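Local coordinates for SusD family protein (Bacteroides uniformis, PDB 7KV1) that probably captures beta-glucans at the bacterial cell surface, as a SusD-like surface glycan-binding protein of a gut bacterium, at residues M235-M240 against F250-G255; Y243-S248 against S419-G424; T450-L455 against A483-T488. All coordinates share one frame; numbering follows the deposited sequence.

Contact 1 (M235-M240 against F250-G255); sequences MVYAEM and FSKALG. With EDO (1,2-ethanediol), chain D.
Tyr237 OH and Lys252 NZ, reaching out from two neighbouring helices, both engage OE2 of Glu197, the tyrosine by a hydrogen bond and the lysine by a salt bridge. The residues belong to an antiparallel helical hairpin of the kind from which tetratricopeptide-like SusD folds are built. The axes of the short segments 235-240 and 250-255 are 9.3 Å apart at closest approach, and their directions differ by 150°. The shared acceptor on helix 185-201 thus joins a third helix to the pair.

Tyr237 bridges from one helix to the other. With CG anti to the backbone N (chi1 -175°), the ring reaches across to the partner helix and lays its edge against Ala253: CE2 stands 3.8 Å from Ala253 N, close to the ring plane, while CD2 is 3.9 Å from Ala253 CB. Lys252 runs extended and crosses the tyrosine at about a right angle, its methylenes passing the hydroxyl with Tyr237 OH 3.5 Å from Lys252 CD. One residue therefore presents its aliphatic stem to the phenol oxygen and its ammonium to that oxygen's own partner.

Where the backbones come nearest, both residues are alanines. Their small side chains let Ala238 CA and Ala253 CA approach to 5.1 Å, and the methyl carbons Ala238 CB and Ala253 CB lie 4.5 Å apart. The hairpin is a worked example of small residues at a crossing with one large aromatic beside them; no hydrogen bond joins the two segments directly. Glu239 instead serves other neighbours: OE1 bonds Tyr406 OH, OE2 bonds Asn157 ND2, and Glu239 OE2 also accepts from O2 of a 1,2-ethanediol, probably a crystallisation additive, at 2.6 Å.

Contact 2 (Y243-S248 against S419-G424); sequences YQNDES and SLRTGG
A Schellman motif ends helix 230-244 at Asn245, and its side chain meets Arg421, which lies in the type I beta turn Leu420-Gly423 at the end of helix 408-420. Two helix termini far apart in sequence are thereby joined at the surface of the SusD fold, through two side chains and a water. The positive phi of Asn245 (64°), a left-handed backbone conformation, is what the Schellman motif requires at the residue ending the helix.

Arg421 NH2 donates to Asn245 OD1 at 2.8 Å along a nearly straight path (N-H...O 167°). The oxygen lies close to the guanidinium plane, at its edge, whereas the donor is moderately tilted from the amide's carbonyl plane; the two flat groups are turned 59° against each other. A water completes a small ring, giving its proton to Asn245 OD1 at 2.7 Å and accepting from Arg421 NH1 at 2.9 Å. The amide oxygen is thus gripped twice. Its rotation is fixed further by Asn245 ND2, which bonds the backbone oxygen of Arg474. The other amino group of the guanidinium, NH1, also forms a salt bridge with Glu417.

The turn carrying Arg421 illustrates how a single carbonyl can organise a chain reversal. Ser419 O accepts from Gly424 N at 2.8 Å and from Thr422 N at 3.1 Å, the two donors arriving on opposite faces of its plane.

Contact 3 (T450-L455 against A483-T488); sequences TVDDVL and ASNKAT
The amide of Asn485 and the carboxylate of Asp452 are inclined by 52°, and one straight bond spans the gap: Asn485 ND2 donates to Asp452 OD1 at 2.9 Å, with an N-H...O angle of 178°. The oxygen lies exactly in the amide plane, yet the donor approaches it from well above the plane of the carboxylate. Asp452 OD1 has a further and stronger partner in the backbone N of Ser482, so the carboxylate binds both the side chain and the backbone of the incoming loop.

Asn485 carries its CG anti to the carbonyl carbon and beside the backbone N (chi1 -78°), which lays the amide across the helix surface, over Leu455. There Leu455 CB packs 3.8 Å from Asn485 ND2, and the backbones are nearest at Leu455 CA and Asn485 CA, 6.5 Å apart. Beyond the two segments the amide is held at both ends: ND2 also bonds Thr456 OG1, and OD1 accepts from Arg468 NH1. Replacing Asn485 by a leucine would probably leave Asp452 OD1 without its side-chain donor and Arg468 NH1 without this acceptor, loosening the loop against the helix.

The helix receiving the loop is itself fixed at its first turn. Thr450 N donates to Asp453 OD2 at 2.9 Å, and Asp453 N returns a bond to Thr450 OG1 at 3.2 Å. A loop asparagine thus binds the first turn of helix 451-461, a helix whose N terminus is closed by a capping box of Thr450 and Asp453.

In the fold
From the N terminus, contact 1 comes first, closing a nine-residue loop over the end of helix 230-244 and the short link to helix 250-262. Contact 2 begins at the end of helix 230-244 and closes across some 170 residues at the end of helix 408-420, so the two cross. Contact 3 follows in series and closes a 27-residue loop holding the rest of helix 451-461 and helix 468-474. In space contact 2 touches both others: Phe250 and Leu254 pack on its turn, and Leu420 lies against Val451 and Val454. Contacts 1 and 3, centres about 19 Å apart, do not touch. Helices 250-262 and 408-420 also supply Leu260 and Tyr408 to the cobalt hexammine pocket.

Contact 1 (M235-M240 against F250-G255)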
loop_
_atom_site.group_PDB
_atom_site.type_symbol
_atom_site.label_atom_id
_atom_site.label_comp_id
_atom_site.label_asym_id
_atom_site.label_seq_id
_atom_site.Cartn_x
_atom_site.Cartn_y
_atom_site.Cartn_z
ATOM N N MET A 235 -4.966 2.285 11.374
ATOM C CA MET A 235 -4.955 1.481 10.127
ATOM C C MET A 235 -3.608 0.758 10.009
ATOM O O MET A 235 -3.584 -0.398 9.605
ATOM C CB MET A 235 -5.258 2.375 8.919
ATOM C CG MET A 235 -6.699 2.924 8.965
ATOM S SD MET A 235 -7.984 1.610 8.958
ATOM C CE MET A 235 -7.869 0.968 7.291
ATOM N N VAL A 236 -2.515 1.401 10.376
ATOM C CA VAL A 236 -1.184 0.723 10.367
ATOM C C VAL A 236 -1.223 -0.401 11.409
ATOM O O VAL A 236 -0.755 -1.540 11.136
ATOM C CB VAL A 236 -0.037 1.710 10.637
ATOM C CG1 VAL A 236 1.277 0.947 10.762
ATOM C CG2 VAL A 236 0.066 2.765 9.546
ATOM N N TYR A 237 -1.792 -0.103 12.575
ATOM C CA TYR A 237 -1.864 -1.068 13.700
ATOM C C TYR A 237 -2.600 -2.320 13.197
ATOM O O TYR A 237 -2.068 -3.410 13.339
ATOM C CB TYR A 237 -2.524 -0.442 14.930
ATOM C CG TYR A 237 -2.518 -1.330 16.144
ATOM C CD1 TYR A 237 -1.420 -1.349 16.985
ATOM C CD2 TYR A 237 -3.563 -2.183 16.433
ATOM C CE1 TYR A 237 -1.374 -2.149 18.103
ATOM C CE2 TYR A 237 -3.538 -2.989 17.548
ATOM C CZ TYR A 237 -2.462 -2.937 18.414
ATOM O OH TYR A 237 -2.408 -3.731 19.515
ATOM N N ALA A 238 -3.795 -2.140 12.626
ATOM C CA ALA A 238 -4.639 -3.230 12.114
ATOM C C ALA A 238 -3.849 -3.980 11.047
ATOM O O ALA A 238 -3.798 -5.195 11.102
ATOM C CB ALA A 238 -5.935 -2.695 11.573
ATOM N N GLU A 239 -3.250 -3.255 10.113
ATOM C CA GLU A 239 -2.479 -3.850 9.006
ATOM C C GLU A 239 -1.391 -4.754 9.564
ATOM O O GLU A 239 -1.283 -5.906 9.108
ATOM C CB GLU A 239 -1.851 -2.750 8.146
ATOM C CG GLU A 239 -0.981 -3.327 7.045
ATOM C CD GLU A 239 -0.473 -2.265 6.111
ATOM O OE1 GLU A 239 -1.312 -1.425 5.668
ATOM O OE2 GLU A 239 0.739 -2.279 5.843
ATOM N N MET A 240 -0.615 -4.259 10.526
ATOM C CA MET A 240 0.528 -5.033 11.036
ATOM C C MET A 240 0.036 -6.245 11.821
ATOM O O MET A 240 0.600 -7.344 11.641
ATOM C CB MET A 240 1.404 -4.155 11.925
ATOM C CG MET A 240 2.141 -3.133 11.122
ATOM S SD MET A 240 3.343 -2.201 12.107
ATOM C CE MET A 240 4.278 -3.499 12.920
ATOM N N PHE A 250 -5.871 -8.968 18.122
ATOM C CA PHE A 250 -7.044 -8.843 17.222
ATOM C C PHE A 250 -8.122 -7.974 17.882
ATOM O O PHE A 250 -8.657 -7.081 17.247
ATOM C CB PHE A 250 -7.622 -10.198 16.816
ATOM C CG PHE A 250 -6.845 -10.968 15.782
ATOM C CD1 PHE A 250 -5.672 -10.476 15.222
ATOM C CD2 PHE A 250 -7.288 -12.212 15.385
ATOM C CE1 PHE A 250 -4.959 -11.213 14.296
ATOM C CE2 PHE A 250 -6.574 -12.956 14.456
ATOM C CZ PHE A 250 -5.398 -12.462 13.924
ATOM N N SER A 251 -8.455 -8.242 19.145
ATOM C CA SER A 251 -9.488 -7.467 19.886
ATOM C C SER A 251 -9.113 -5.980 19.977
ATOM O O SER A 251 -9.987 -5.118 19.821
ATOM C CB SER A 251 -9.712 -8.070 21.252
ATOM O OG SER A 251 -10.267 -9.370 21.076
ATOM N N LYS A 252 -7.866 -5.660 20.285
ATOM C CA LYS A 252 -7.446 -4.247 20.352
ATOM C C LYS A 252 -7.570 -3.632 18.955
ATOM O O LYS A 252 -8.074 -2.509 18.846
ATOM C CB LYS A 252 -6.025 -4.182 20.895
ATOM C CG LYS A 252 -5.546 -2.816 21.309
ATOM C CD LYS A 252 -4.371 -2.951 22.261
ATOM C CE LYS A 252 -3.551 -1.692 22.361
ATOM N NZ LYS A 252 -2.297 -1.935 23.108
ATOM N N ALA A 253 -7.094 -4.309 17.903
ATOM C CA ALA A 253 -7.176 -3.750 16.537
ATOM C C ALA A 253 -8.651 -3.495 16.186
ATOM O O ALA A 253 -8.982 -2.412 15.594
ATOM C CB ALA A 253 -6.502 -4.659 15.550
ATOM N N LEU A 254 -9.516 -4.445 16.539
ATOM C CA LEU A 254 -10.985 -4.322 16.309
ATOM C C LEU A 254 -11.511 -3.080 17.010
ATOM O O LEU A 254 -12.205 -2.296 16.378
ATOM C CB LEU A 254 -11.666 -5.572 16.838
ATOM C CG LEU A 254 -13.179 -5.629 16.674
ATOM C CD1 LEU A 254 -13.564 -5.250 15.247
ATOM C CD2 LEU A 254 -13.654 -7.035 17.021
ATOM N N GLY A 255 -11.134 -2.890 18.270
ATOM C CA GLY A 255 -11.483 -1.685 19.050
ATOM C C GLY A 255 -11.127 -0.426 18.286
ATOM O O GLY A 255 -11.990 0.462 18.166
HETATM C C1 EDO D . 3.713 -2.034 3.538
HETATM O O1 EDO D . 4.388 -0.829 3.214
HETATM C C2 EDO D . 2.308 -2.049 3.067
HETATM O O2 EDO D . 1.525 -1.029 3.685
#

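Contact 2 (Y243-S248 against S419-G424)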
loop_
_atom_site.group_PDB
_atom_site.type_symbol
_atom_site.label_atom_id
_atom_site.label_comp_id
_atom_site.label_asym_id
_atom_site.label_seq_id
_atom_site.Cartn_x
_atom_site.Cartn_y
_atom_site.Cartn_z
ATOM N N TYR A 243 -1.167 -8.822 9.390
ATOM C CA TYR A 243 -0.105 -9.395 8.535
ATOM C C TYR A 243 0.685 -10.388 9.379
ATOM O O TYR A 243 1.153 -11.352 8.867
ATOM C CB TYR A 243 0.812 -8.328 7.928
ATOM C CG TYR A 243 1.622 -8.912 6.798
ATOM C CD1 TYR A 243 1.029 -9.210 5.589
ATOM C CD2 TYR A 243 2.983 -9.185 6.930
ATOM C CE1 TYR A 243 1.741 -9.810 4.567
ATOM C CE2 TYR A 243 3.725 -9.740 5.903
ATOM C CZ TYR A 243 3.097 -10.060 4.706
ATOM O OH TYR A 243 3.796 -10.648 3.689
ATOM N N GLN A 244 0.833 -10.125 10.668
ATOM C CA GLN A 244 1.575 -11.022 11.589
ATOM C C GLN A 244 0.718 -12.227 11.973
ATOM O O GLN A 244 1.314 -13.163 12.502
ATOM C CB GLN A 244 1.968 -10.259 12.866
ATOM C CG GLN A 244 2.848 -10.995 13.859
ATOM C CD GLN A 244 4.176 -11.461 13.327
ATOM O OE1 GLN A 244 4.580 -11.161 12.196
ATOM N NE2 GLN A 244 4.847 -12.256 14.153
ATOM N N ASN A 245 -0.612 -12.131 11.844
ATOM C CA ASN A 245 -1.600 -13.114 12.370
ATOM C C ASN A 245 -1.458 -13.093 13.902
ATOM O O ASN A 245 -1.494 -14.156 14.534
ATOM C CB ASN A 245 -1.435 -14.509 11.725
ATOM C CG ASN A 245 -2.067 -14.586 10.348
ATOM O OD1 ASN A 245 -3.265 -14.352 10.209
ATOM N ND2 ASN A 245 -1.256 -14.790 9.315
ATOM N N ASP A 246 -1.251 -11.909 14.487
ATOM C CA ASP A 246 -1.011 -11.783 15.940
ATOM C C ASP A 246 -2.370 -11.812 16.659
ATOM O O ASP A 246 -2.915 -10.745 16.941
ATOM C CB ASP A 246 -0.207 -10.511 16.244
ATOM C CG ASP A 246 0.043 -10.286 17.718
ATOM O OD1 ASP A 246 -0.364 -11.159 18.524
ATOM O OD2 ASP A 246 0.626 -9.229 18.039
ATOM N N GLU A 247 -2.886 -12.990 16.954
ATOM C CA GLU A 247 -4.218 -13.153 17.600
ATOM C C GLU A 247 -4.300 -12.380 18.920
ATOM O O GLU A 247 -5.375 -11.882 19.223
ATOM C CB GLU A 247 -4.483 -14.613 17.896
ATOM C CG GLU A 247 -4.467 -15.492 16.673
ATOM C CD GLU A 247 -4.751 -16.919 17.079
ATOM O OE1 GLU A 247 -5.755 -17.106 17.815
ATOM O OE2 GLU A 247 -3.932 -17.808 16.737
ATOM N N SER A 248 -3.205 -12.281 19.668
ATOM C CA SER A 248 -3.160 -11.558 20.963
ATOM C C SER A 248 -3.621 -10.115 20.776
ATOM O O SER A 248 -4.089 -9.524 21.769
ATOM C CB SER A 248 -1.812 -11.624 21.646
ATOM O OG SER A 248 -0.918 -10.703 21.071
ATOM N N SER A 419 -13.697 -9.080 13.767
ATOM C CA SER A 419 -14.880 -9.524 14.533
ATOM C C SER A 419 -15.017 -11.033 14.326
ATOM O O SER A 419 -15.055 -11.797 15.335
ATOM C CB SER A 419 -16.114 -8.764 14.111
ATOM O OG SER A 419 -17.283 -9.344 14.638
ATOM N N LEU A 420 -15.048 -11.485 13.072
ATOM C CA LEU A 420 -15.229 -12.928 12.821
ATOM C C LEU A 420 -14.080 -13.706 13.448
ATOM O O LEU A 420 -14.341 -14.817 13.893
ATOM C CB LEU A 420 -15.359 -13.190 11.325
ATOM C CG LEU A 420 -16.589 -12.550 10.686
ATOM C CD1 LEU A 420 -16.484 -12.624 9.178
ATOM C CD2 LEU A 420 -17.875 -13.179 11.205
ATOM N N ARG A 421 -12.859 -13.179 13.499
ATOM C CA ARG A 421 -11.749 -14.034 14.003
ATOM C C ARG A 421 -11.609 -13.917 15.526
ATOM O O ARG A 421 -10.674 -14.520 16.053
ATOM C CB ARG A 421 -10.434 -13.733 13.288
ATOM C CG ARG A 421 -10.499 -13.947 11.791
ATOM C CD ARG A 421 -9.284 -13.488 11.032
ATOM N NE ARG A 421 -8.091 -14.231 11.375
ATOM C CZ ARG A 421 -6.863 -13.915 10.952
ATOM N NH1 ARG A 421 -6.656 -12.871 10.149
ATOM N NH2 ARG A 421 -5.846 -14.648 11.342
ATOM N N THR A 422 -12.485 -13.191 16.218
ATOM C CA THR A 422 -12.488 -13.125 17.699
ATOM C C THR A 422 -13.837 -13.655 18.217
ATOM O O THR A 422 -14.272 -13.214 19.282
ATOM C CB THR A 422 -12.154 -11.700 18.157
ATOM O OG1 THR A 422 -13.111 -10.804 17.609
ATOM C CG2 THR A 422 -10.772 -11.238 17.738
ATOM N N GLY A 423 -14.514 -14.492 17.427
ATOM C CA GLY A 423 -15.754 -15.191 17.809
ATOM C C GLY A 423 -17.013 -14.429 17.432
ATOM O O GLY A 423 -18.048 -14.833 17.899
ATOM N N GLY A 424 -16.942 -13.354 16.635
ATOM C CA GLY A 424 -18.109 -12.513 16.313
ATOM C C GLY A 424 -19.118 -13.232 15.440
ATOM O O GLY A 424 -18.771 -14.224 14.733
HETATM O O HOH W 1 -4.253 -12.324 8.688
#

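Contact 3 (T450-L455 against A483-T488)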
loop_
_atom_site.group_PDB
_atom_site.type_symbol
_atom_site.label_atom_id
_atom_site.label_comp_id
_atom_site.label_asym_id
_atom_site.label_seq_id
_atom_site.Cartn_x
_atom_site.Cartn_y
_atom_site.Cartn_z
ATOM N N THR A 450 -18.799 -14.754 6.322
ATOM C CA THR A 450 -17.670 -15.580 6.777
ATOM C C THR A 450 -16.353 -14.840 6.502
ATOM O O THR A 450 -16.328 -13.867 5.724
ATOM C CB THR A 450 -17.606 -16.926 6.043
ATOM O OG1 THR A 450 -17.232 -16.592 4.710
ATOM C CG2 THR A 450 -18.905 -17.711 6.088
ATOM N N VAL A 451 -15.269 -15.286 7.123
ATOM C CA VAL A 451 -13.952 -14.627 6.905
ATOM C C VAL A 451 -13.573 -14.716 5.416
ATOM O O VAL A 451 -13.058 -13.703 4.889
ATOM C CB VAL A 451 -12.860 -15.189 7.819
ATOM C CG1 VAL A 451 -11.541 -14.478 7.568
ATOM C CG2 VAL A 451 -13.263 -15.007 9.258
ATOM N N ASP A 452 -13.899 -15.813 4.730
ATOM C CA ASP A 452 -13.603 -15.946 3.278
ATOM C C ASP A 452 -14.357 -14.892 2.462
ATOM O O ASP A 452 -13.755 -14.319 1.536
ATOM C CB ASP A 452 -13.896 -17.326 2.708
ATOM C CG ASP A 452 -13.178 -17.478 1.354
ATOM O OD1 ASP A 452 -11.928 -17.287 1.280
ATOM O OD2 ASP A 452 -13.871 -17.679 0.388
ATOM N N ASP A 453 -15.609 -14.591 2.817
ATOM C CA ASP A 453 -16.375 -13.505 2.152
ATOM C C ASP A 453 -15.605 -12.182 2.282
ATOM O O ASP A 453 -15.609 -11.410 1.310
ATOM C CB ASP A 453 -17.778 -13.334 2.750
ATOM C CG ASP A 453 -18.704 -14.530 2.556
ATOM O OD1 ASP A 453 -18.601 -15.164 1.473
ATOM O OD2 ASP A 453 -19.537 -14.825 3.501
ATOM N N VAL A 454 -15.073 -11.875 3.470
ATOM C CA VAL A 454 -14.324 -10.604 3.693
ATOM C C VAL A 454 -13.091 -10.612 2.775
ATOM O O VAL A 454 -12.865 -9.621 2.075
ATOM C CB VAL A 454 -13.954 -10.383 5.160
ATOM C CG1 VAL A 454 -13.251 -9.043 5.357
ATOM C CG2 VAL A 454 -15.167 -10.509 6.059
ATOM N N LEU A 455 -12.314 -11.695 2.739
ATOM C CA LEU A 455 -11.123 -11.737 1.853
ATOM C C LEU A 455 -11.551 -11.537 0.393
ATOM O O LEU A 455 -10.826 -10.839 -0.389
ATOM C CB LEU A 455 -10.385 -13.064 2.075
ATOM C CG LEU A 455 -9.901 -13.311 3.497
ATOM C CD1 LEU A 455 -9.201 -14.640 3.554
ATOM C CD2 LEU A 455 -8.982 -12.180 3.988
ATOM N N ALA A 483 -9.215 -21.512 -1.213
ATOM C CA ALA A 483 -8.016 -21.700 -2.050
ATOM C C ALA A 483 -7.761 -20.429 -2.878
ATOM O O ALA A 483 -6.590 -20.022 -2.998
ATOM C CB ALA A 483 -8.165 -22.951 -2.883
ATOM N N SER A 484 -8.811 -19.784 -3.379
ATOM C CA SER A 484 -8.698 -18.600 -4.262
ATOM C C SER A 484 -8.175 -17.394 -3.460
ATOM O O SER A 484 -7.747 -16.428 -4.088
ATOM C CB SER A 484 -10.027 -18.327 -4.941
ATOM O OG SER A 484 -10.970 -17.838 -3.999
ATOM N N ASN A 485 -8.137 -17.471 -2.121
ATOM C CA ASN A 485 -7.794 -16.326 -1.240
ATOM C C ASN A 485 -6.513 -16.633 -0.465
ATOM O O ASN A 485 -6.162 -15.823 0.419
ATOM C CB ASN A 485 -8.999 -15.971 -0.376
ATOM C CG ASN A 485 -10.030 -15.180 -1.156
ATOM O OD1 ASN A 485 -9.685 -14.390 -2.044
ATOM N ND2 ASN A 485 -11.290 -15.380 -0.846
ATOM N N LYS A 486 -5.776 -17.687 -0.839
ATOM C CA LYS A 486 -4.493 -18.017 -0.165
ATOM C C LYS A 486 -3.350 -18.028 -1.172
ATOM O O LYS A 486 -3.523 -18.632 -2.217
ATOM C CB LYS A 486 -4.573 -19.369 0.558
ATOM C CG LYS A 486 -5.589 -19.420 1.675
ATOM C CD LYS A 486 -5.804 -20.829 2.189
ATOM C CE LYS A 486 -4.585 -21.409 2.866
ATOM N NZ LYS A 486 -4.942 -21.978 4.191
ATOM N N ALA A 487 -2.189 -17.475 -0.791
ATOM C CA ALA A 487 -0.988 -17.363 -1.649
ATOM C C ALA A 487 -0.620 -18.722 -2.277
ATOM O O ALA A 487 -0.371 -18.733 -3.512
ATOM C CB ALA A 487 0.181 -16.772 -0.897
ATOM N N THR A 488 -0.525 -19.804 -1.495
ATOM C CA THR A 488 0.011 -21.098 -2.001
ATOM C C THR A 488 -0.861 -21.682 -3.113
ATOM O O THR A 488 -0.319 -22.471 -3.918
ATOM C CB THR A 488 0.198 -22.148 -0.894
ATOM O OG1 THR A 488 -1.016 -22.291 -0.147
ATOM C CG2 THR A 488 1.332 -21.778 0.029
#